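Local coordinates for reticulocyte binding protein (Streptococcus agalactiae COH1, PDB 3FAW) that probably hydrolyses the alpha-1,6-glucosidic links of pullulan and of branched, glycogen-like glucans as a cell-wall-anchored pullulanase, at residues 254-259 with 475-480; 588-591 with 596-599. All coordinates share one frame; numbering follows the deposited sequence.

Interaction 1 (254-259 with 475-480); sequences LSFAKI and KAINPN
The side-chain amide of N478 lies stacked on the ring of F256, a flat polar group resting on an aromatic face. The evidence is in the planes and the distances: ring and amide are inclined by only 24°. N478 ND2 comes within 3.2 Å of F256 CD1. The CB of N478 adds a CH-pi contact to that face, 3.7 Å from the ring centroid and 15° off its normal. With CG anti to the backbone N (chi1 177°), the asparagine sends its amide along the ring from the CZ side toward CG, while the phenylalanine runs the opposite way. I477 meets the ring obliquely; of its side chain, CG2 does the touching, 3.8 Å from F256 CZ.

Both ends of the amide have polar partners as well. N478 OD1 accepts from the backbone N of N480 at 3.1 Å, the donor standing above the carbonyl plane, which closes an Asx turn; ND2 gives a weak hydrogen bond to V451 O. A water donates to both A257 O and N480 OD1, bridging the two segments. T446 of helix 432-449 touches F256, I477 and N478, and D452 OD1 takes the backbone N of A257.

N478 is where the chain leaves helix 464-477, so the contact sets the loop before the first barrel strand, 269-273, against the alpha-to-beta turn that leads into strand 482-485. In a TIM barrel such turns lie at the N-terminal ends of the strands, the end away from the catalytic face.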
ATOM      1  N   LEU A 254     -11.590  -8.416 -21.121  1.00 15.40           N
ATOM      2  CA  LEU A 254     -10.661  -8.303 -20.000  1.00 15.36           C
ATOM      3  C   LEU A 254     -10.873  -9.475 -19.044  1.00 16.37           C
ATOM      4  O   LEU A 254     -12.004  -9.780 -18.666  1.00 16.45           O
ATOM      5  CB  LEU A 254     -10.857  -6.971 -19.264  1.00 15.22           C
ATOM      6  CG  LEU A 254      -9.804  -6.579 -18.223  1.00 15.50           C
ATOM      7  CD1 LEU A 254      -8.468  -6.233 -18.879  1.00 18.04           C
ATOM      8  CD2 LEU A 254     -10.311  -5.415 -17.374  1.00 14.11           C
ATOM      9  N   SER A 255      -9.778 -10.138 -18.682  1.00 16.81           N
ATOM     10  CA  SER A 255      -9.827 -11.329 -17.834  1.00 17.03           C
ATOM     11  C   SER A 255      -8.702 -11.268 -16.822  1.00 16.62           C
ATOM     12  O   SER A 255      -7.787 -10.465 -16.957  1.00 17.58           O
ATOM     13  CB  SER A 255      -9.671 -12.597 -18.678  1.00 17.89           C
ATOM     14  OG  SER A 255     -10.526 -12.581 -19.811  1.00 21.13           O
ATOM     15  N   PHE A 256      -8.759 -12.137 -15.818  1.00 16.86           N
ATOM     16  CA  PHE A 256      -7.680 -12.236 -14.837  1.00 16.43           C
ATOM     17  C   PHE A 256      -6.421 -12.830 -15.455  1.00 16.16           C
ATOM     18  O   PHE A 256      -6.459 -13.409 -16.546  1.00 16.03           O
ATOM     19  CB  PHE A 256      -8.124 -13.052 -13.624  1.00 16.10           C
ATOM     20  CG  PHE A 256      -9.203 -12.385 -12.830  1.00 16.75           C
ATOM     21  CD1 PHE A 256      -8.918 -11.259 -12.067  1.00 17.14           C
ATOM     22  CD2 PHE A 256     -10.507 -12.859 -12.864  1.00 16.85           C
ATOM     23  CE1 PHE A 256      -9.914 -10.624 -11.333  1.00 17.15           C
ATOM     24  CE2 PHE A 256     -11.512 -12.229 -12.137  1.00 19.09           C
ATOM     25  CZ  PHE A 256     -11.212 -11.109 -11.369  1.00 16.52           C
ATOM     26  N   ALA A 257      -5.305 -12.679 -14.751  1.00 14.68           N
ATOM     27  CA  ALA A 257      -4.007 -13.096 -15.275  1.00 15.47           C
ATOM     28  C   ALA A 257      -3.947 -14.597 -15.539  1.00 16.25           C
ATOM     29  O   ALA A 257      -4.664 -15.379 -14.912  1.00 16.44           O
ATOM     30  CB  ALA A 257      -2.896 -12.691 -14.320  1.00 13.61           C
ATOM     31  N   LYS A 258      -3.093 -14.982 -16.484  1.00 17.27           N
ATOM     32  CA  LYS A 258      -2.738 -16.380 -16.705  1.00 18.47           C
ATOM     33  C   LYS A 258      -1.219 -16.509 -16.571  1.00 18.33           C
ATOM     34  O   LYS A 258      -0.482 -16.465 -17.557  1.00 17.08           O
ATOM     35  CB  LYS A 258      -3.229 -16.857 -18.075  1.00 19.53           C
ATOM     36  CG  LYS A 258      -4.748 -16.759 -18.245  1.00 21.31           C
ATOM     37  CD  LYS A 258      -5.200 -17.261 -19.611  1.00 21.69           C
ATOM     38  CE  LYS A 258      -6.680 -16.978 -19.856  1.00 24.37           C
ATOM     39  NZ  LYS A 258      -6.980 -15.525 -19.977  0.10 23.06           N
ATOM     40  N   ILE A 259      -0.770 -16.649 -15.326  1.00 19.46           N
ATOM     41  CA  ILE A 259       0.653 -16.735 -15.000  1.00 19.82           C
ATOM     42  C   ILE A 259       1.070 -18.208 -15.038  1.00 20.83           C
ATOM     43  O   ILE A 259       0.470 -19.043 -14.359  1.00 20.60           O
ATOM     44  CB  ILE A 259       0.952 -16.163 -13.588  1.00 20.15           C
ATOM     45  CG1 ILE A 259       0.324 -14.773 -13.403  1.00 20.65           C
ATOM     46  CG2 ILE A 259       2.454 -16.083 -13.348  1.00 21.23           C
ATOM     47  CD1 ILE A 259       0.413 -14.252 -11.987  1.00 17.95           C
ATOM     48  N   LYS A 475     -11.085 -13.171  -3.212  1.00 11.84           N
ATOM     49  CA  LYS A 475     -10.747 -14.542  -3.580  1.00 13.12           C
ATOM     50  C   LYS A 475     -11.944 -15.273  -4.198  1.00 13.93           C
ATOM     51  O   LYS A 475     -11.759 -16.105  -5.085  1.00 15.47           O
ATOM     52  CB  LYS A 475     -10.174 -15.319  -2.388  1.00 13.86           C
ATOM     53  CG  LYS A 475      -9.981 -16.816  -2.660  1.00 18.92           C
ATOM     54  CD  LYS A 475      -8.811 -17.413  -1.897  1.00 22.26           C
ATOM     55  CE  LYS A 475      -7.489 -17.134  -2.605  1.00 26.79           C
ATOM     56  NZ  LYS A 475      -6.393 -18.010  -2.105  0.10 25.61           N
ATOM     57  N   ALA A 476     -13.159 -14.948  -3.750  1.00 13.80           N
ATOM     58  CA  ALA A 476     -14.375 -15.535  -4.320  1.00 15.01           C
ATOM     59  C   ALA A 476     -14.570 -15.131  -5.782  1.00 14.46           C
ATOM     60  O   ALA A 476     -15.025 -15.934  -6.587  1.00 15.29           O
ATOM     61  CB  ALA A 476     -15.602 -15.155  -3.494  1.00 14.57           C
ATOM     62  N   ILE A 477     -14.217 -13.893  -6.121  1.00 15.31           N
ATOM     63  CA  ILE A 477     -14.274 -13.425  -7.513  1.00 14.67           C
ATOM     64  C   ILE A 477     -13.123 -14.018  -8.330  1.00 14.47           C
ATOM     65  O   ILE A 477     -13.344 -14.559  -9.417  1.00 14.61           O
ATOM     66  CB  ILE A 477     -14.200 -11.883  -7.605  1.00 14.16           C
ATOM     67  CG1 ILE A 477     -15.386 -11.238  -6.882  1.00 14.80           C
ATOM     68  CG2 ILE A 477     -14.179 -11.431  -9.066  1.00 12.33           C
ATOM     69  CD1 ILE A 477     -15.216  -9.745  -6.642  1.00 13.70           C
ATOM     70  N   ASN A 478     -11.910 -13.906  -7.786  1.00 13.83           N
ATOM     71  CA  ASN A 478     -10.669 -14.350  -8.433  1.00 13.85           C
ATOM     72  C   ASN A 478      -9.941 -15.372  -7.545  1.00 14.72           C
ATOM     73  O   ASN A 478      -9.222 -14.984  -6.620  1.00 12.91           O
ATOM     74  CB  ASN A 478      -9.766 -13.134  -8.688  1.00 14.35           C
ATOM     75  CG  ASN A 478      -8.419 -13.499  -9.300  1.00 15.30           C
ATOM     76  OD1 ASN A 478      -8.168 -14.649  -9.667  1.00 11.02           O
ATOM     77  ND2 ASN A 478      -7.538 -12.509  -9.404  1.00 14.00           N
ATOM     78  N   PRO A 479     -10.105 -16.679  -7.836  1.00 15.08           N
ATOM     79  CA  PRO A 479      -9.465 -17.762  -7.078  1.00 15.22           C
ATOM     80  C   PRO A 479      -7.941 -17.650  -6.913  1.00 15.53           C
ATOM     81  O   PRO A 479      -7.398 -18.197  -5.953  1.00 17.25           O
ATOM     82  CB  PRO A 479      -9.796 -19.012  -7.908  1.00 15.97           C
ATOM     83  CG  PRO A 479     -11.031 -18.675  -8.622  1.00 15.02           C
ATOM     84  CD  PRO A 479     -10.939 -17.210  -8.931  1.00 16.43           C
ATOM     85  N   ASN A 480      -7.268 -16.972  -7.846  1.00 13.83           N
ATOM     86  CA  ASN A 480      -5.814 -16.780  -7.790  1.00 13.28           C
ATOM     87  C   ASN A 480      -5.377 -15.499  -7.058  1.00 12.57           C
ATOM     88  O   ASN A 480      -4.189 -15.160  -7.044  1.00 13.56           O
ATOM     89  CB  ASN A 480      -5.230 -16.788  -9.208  1.00 13.94           C
ATOM     90  CG  ASN A 480      -5.309 -18.158  -9.875  1.00 17.56           C
ATOM     91  OD1 ASN A 480      -5.472 -18.257 -11.093  1.00 21.00           O
ATOM     92  ND2 ASN A 480      -5.188 -19.216  -9.084  1.00 15.63           N
TER
HETATM   93  O   HOH W   1      -5.802 -15.759 -12.443  1.00 20.04           O

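Interaction 2 (588-591 with 596-599)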
ATOM      1  N   LYS A 588      31.152   5.198   0.992  1.00 18.75           N
ATOM      2  CA  LYS A 588      31.996   5.337  -0.194  1.00 18.35           C
ATOM      3  C   LYS A 588      31.307   6.152  -1.297  1.00 18.13           C
ATOM      4  O   LYS A 588      30.082   6.129  -1.434  1.00 13.69           O
ATOM      5  CB  LYS A 588      32.407   3.959  -0.710  1.00 18.93           C
ATOM      6  CG  LYS A 588      33.369   3.231   0.222  1.00 19.61           C
ATOM      7  CD  LYS A 588      33.878   1.936  -0.393  1.00 21.35           C
ATOM      8  CE  LYS A 588      34.948   1.299   0.477  1.00 23.84           C
ATOM      9  NZ  LYS A 588      35.526   0.078  -0.151  1.00 25.58           N
ATOM     10  N   ASP A 589      32.113   6.883  -2.063  1.00 18.04           N
ATOM     11  CA  ASP A 589      31.624   7.707  -3.167  1.00 18.93           C
ATOM     12  C   ASP A 589      31.418   6.816  -4.390  1.00 19.71           C
ATOM     13  O   ASP A 589      32.364   6.164  -4.833  1.00 19.67           O
ATOM     14  CB  ASP A 589      32.636   8.816  -3.488  1.00 18.29           C
ATOM     15  CG  ASP A 589      32.068   9.900  -4.403  1.00 18.29           C
ATOM     16  OD1 ASP A 589      31.025   9.682  -5.049  1.00 18.98           O
ATOM     17  OD2 ASP A 589      32.674  10.990  -4.477  1.00 21.64           O
ATOM     18  N   PRO A 590      30.179   6.765  -4.927  1.00 20.93           N
ATOM     19  CA  PRO A 590      29.915   6.045  -6.182  1.00 22.84           C
ATOM     20  C   PRO A 590      30.773   6.472  -7.385  1.00 24.47           C
ATOM     21  O   PRO A 590      30.897   5.710  -8.341  1.00 26.62           O
ATOM     22  CB  PRO A 590      28.437   6.349  -6.457  1.00 23.27           C
ATOM     23  CG  PRO A 590      27.857   6.670  -5.134  1.00 21.41           C
ATOM     24  CD  PRO A 590      28.944   7.347  -4.367  1.00 20.83           C
ATOM     25  N   LYS A 591      31.346   7.674  -7.343  1.00 26.05           N
ATOM     26  CA  LYS A 591      32.258   8.135  -8.400  1.00 27.02           C
ATOM     27  C   LYS A 591      33.511   7.257  -8.523  1.00 26.12           C
ATOM     28  O   LYS A 591      34.054   7.104  -9.619  1.00 26.32           O
ATOM     29  CB  LYS A 591      32.671   9.592  -8.159  1.00 27.10           C
ATOM     30  CG  LYS A 591      33.413  10.231  -9.335  1.00 27.88           C
ATOM     31  CD  LYS A 591      33.750  11.695  -9.077  1.00 29.40           C
ATOM     32  CE  LYS A 591      32.532  12.606  -9.204  0.10 29.26           C
ATOM     33  NZ  LYS A 591      31.992  12.643 -10.592  0.10 29.40           N
ATOM     34  N   ASP A 596      32.221  -1.787  -6.545  1.00 14.48           N
ATOM     35  CA  ASP A 596      32.081  -2.457  -5.258  1.00 16.12           C
ATOM     36  C   ASP A 596      30.633  -2.417  -4.779  1.00 14.80           C
ATOM     37  O   ASP A 596      30.088  -3.424  -4.327  1.00 13.55           O
ATOM     38  CB  ASP A 596      32.998  -1.813  -4.215  1.00 20.00           C
ATOM     39  CG  ASP A 596      33.017  -2.575  -2.906  1.00 20.00           C
ATOM     40  OD1 ASP A 596      33.379  -3.771  -2.917  1.00 20.00           O
ATOM     41  OD2 ASP A 596      32.672  -1.979  -1.864  1.00 20.00           O
ATOM     42  N   ILE A 597      30.016  -1.244  -4.884  1.00 14.21           N
ATOM     43  CA  ILE A 597      28.627  -1.055  -4.475  1.00 14.44           C
ATOM     44  C   ILE A 597      27.711  -2.056  -5.191  1.00 13.58           C
ATOM     45  O   ILE A 597      26.860  -2.673  -4.554  1.00 14.24           O
ATOM     46  CB  ILE A 597      28.154   0.406  -4.714  1.00 14.35           C
ATOM     47  CG1 ILE A 597      28.882   1.365  -3.759  1.00 14.23           C
ATOM     48  CG2 ILE A 597      26.645   0.526  -4.510  1.00 15.22           C
ATOM     49  CD1 ILE A 597      28.732   2.835  -4.120  1.00 15.16           C
ATOM     50  N   HIS A 598      27.901  -2.227  -6.500  1.00 12.69           N
ATOM     51  CA  HIS A 598      27.088  -3.167  -7.282  1.00 12.90           C
ATOM     52  C   HIS A 598      27.393  -4.635  -6.962  1.00 12.42           C
ATOM     53  O   HIS A 598      26.499  -5.475  -7.006  1.00 10.76           O
ATOM     54  CB  HIS A 598      27.232  -2.907  -8.786  1.00 12.59           C
ATOM     55  CG  HIS A 598      26.434  -1.737  -9.270  1.00 15.25           C
ATOM     56  ND1 HIS A 598      26.782  -0.434  -8.986  1.00 15.95           N
ATOM     57  CD2 HIS A 598      25.303  -1.670 -10.012  1.00 14.80           C
ATOM     58  CE1 HIS A 598      25.902   0.385  -9.532  1.00 13.69           C
ATOM     59  NE2 HIS A 598      24.994  -0.339 -10.162  1.00 14.10           N
ATOM     60  N   ARG A 599      28.648  -4.942  -6.639  1.00 13.04           N
ATOM     61  CA  ARG A 599      29.002  -6.290  -6.190  1.00 13.57           C
ATOM     62  C   ARG A 599      28.209  -6.652  -4.933  1.00 12.12           C
ATOM     63  O   ARG A 599      27.662  -7.747  -4.836  1.00 11.54           O
ATOM     64  CB  ARG A 599      30.513  -6.413  -5.949  1.00 13.25           C
ATOM     65  CG  ARG A 599      31.310  -6.587  -7.232  1.00 14.30           C
ATOM     66  CD  ARG A 599      32.807  -6.646  -6.983  1.00 17.37           C
ATOM     67  NE  ARG A 599      33.546  -6.604  -8.243  1.00 21.43           N
ATOM     68  CZ  ARG A 599      34.874  -6.601  -8.353  1.00 24.88           C
ATOM     69  NH1 ARG A 599      35.648  -6.637  -7.270  0.10 24.96           N
ATOM     70  NH2 ARG A 599      35.434  -6.562  -9.555  1.00 26.46           N
TER
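K588 reaches across to D596 with a nearly straight chain: its CG lies beside the backbone N (chi1 -69°), and every later torsion is within about 6° of fully extended. That carries NZ to 3.9 Å from D596 OD2, a long salt bridge in which lysine and aspartate cross at about a right angle. The same OD2 is shared with R600 NE, one turn farther along the helix. Two cations on one oxygen would probably favour the ionised carboxylate.

The apolar half of the contact belongs to I597, whose CG1 branch ends in CD1, the methyl set against P590. That methyl is 4.0 Å from P590 CA and 4.1 Å from P590 CG, so it rests on the proline at ordinary van der Waals distance. Around I597 stand H579, I582 and A583 of helix 578-586, while V653 and R628 touch P590.

D589 turns away from this pairing: its OD1 accepts from K591 N at 3.1 Å, with an N-H...O angle of 171° and the donor above the carboxylate plane, and its OD2 takes the backbone N of K654. This bond to the backbone two residues on makes D589 an N-cap aspartate, followed directly by a proline, at the start of 590-609, the long helix that precedes the last strand of the TIM barrel, 614-618.

In the fold
Interactions 1 and 2 lie far apart, about 42 Å between centres and about 27 Å between nearest atoms, and follow one another along the chain. Both concern helices of the barrel: 475-480 ends the helix between strands 453-456 and 482-485, whereas 588-591 leads into 590-609, the second of two helices between strands 566-568 and 614-618. Interaction 2 lies farther out, about 31 Å from the chain centre against about 20 Å. No calcium ligand belongs to either contact. By TIM-barrel topology, interaction 1 sits at the N-terminal end of the strands, while interaction 2 is probably on the side of their C-terminal ends, where such barrels carry their active sites.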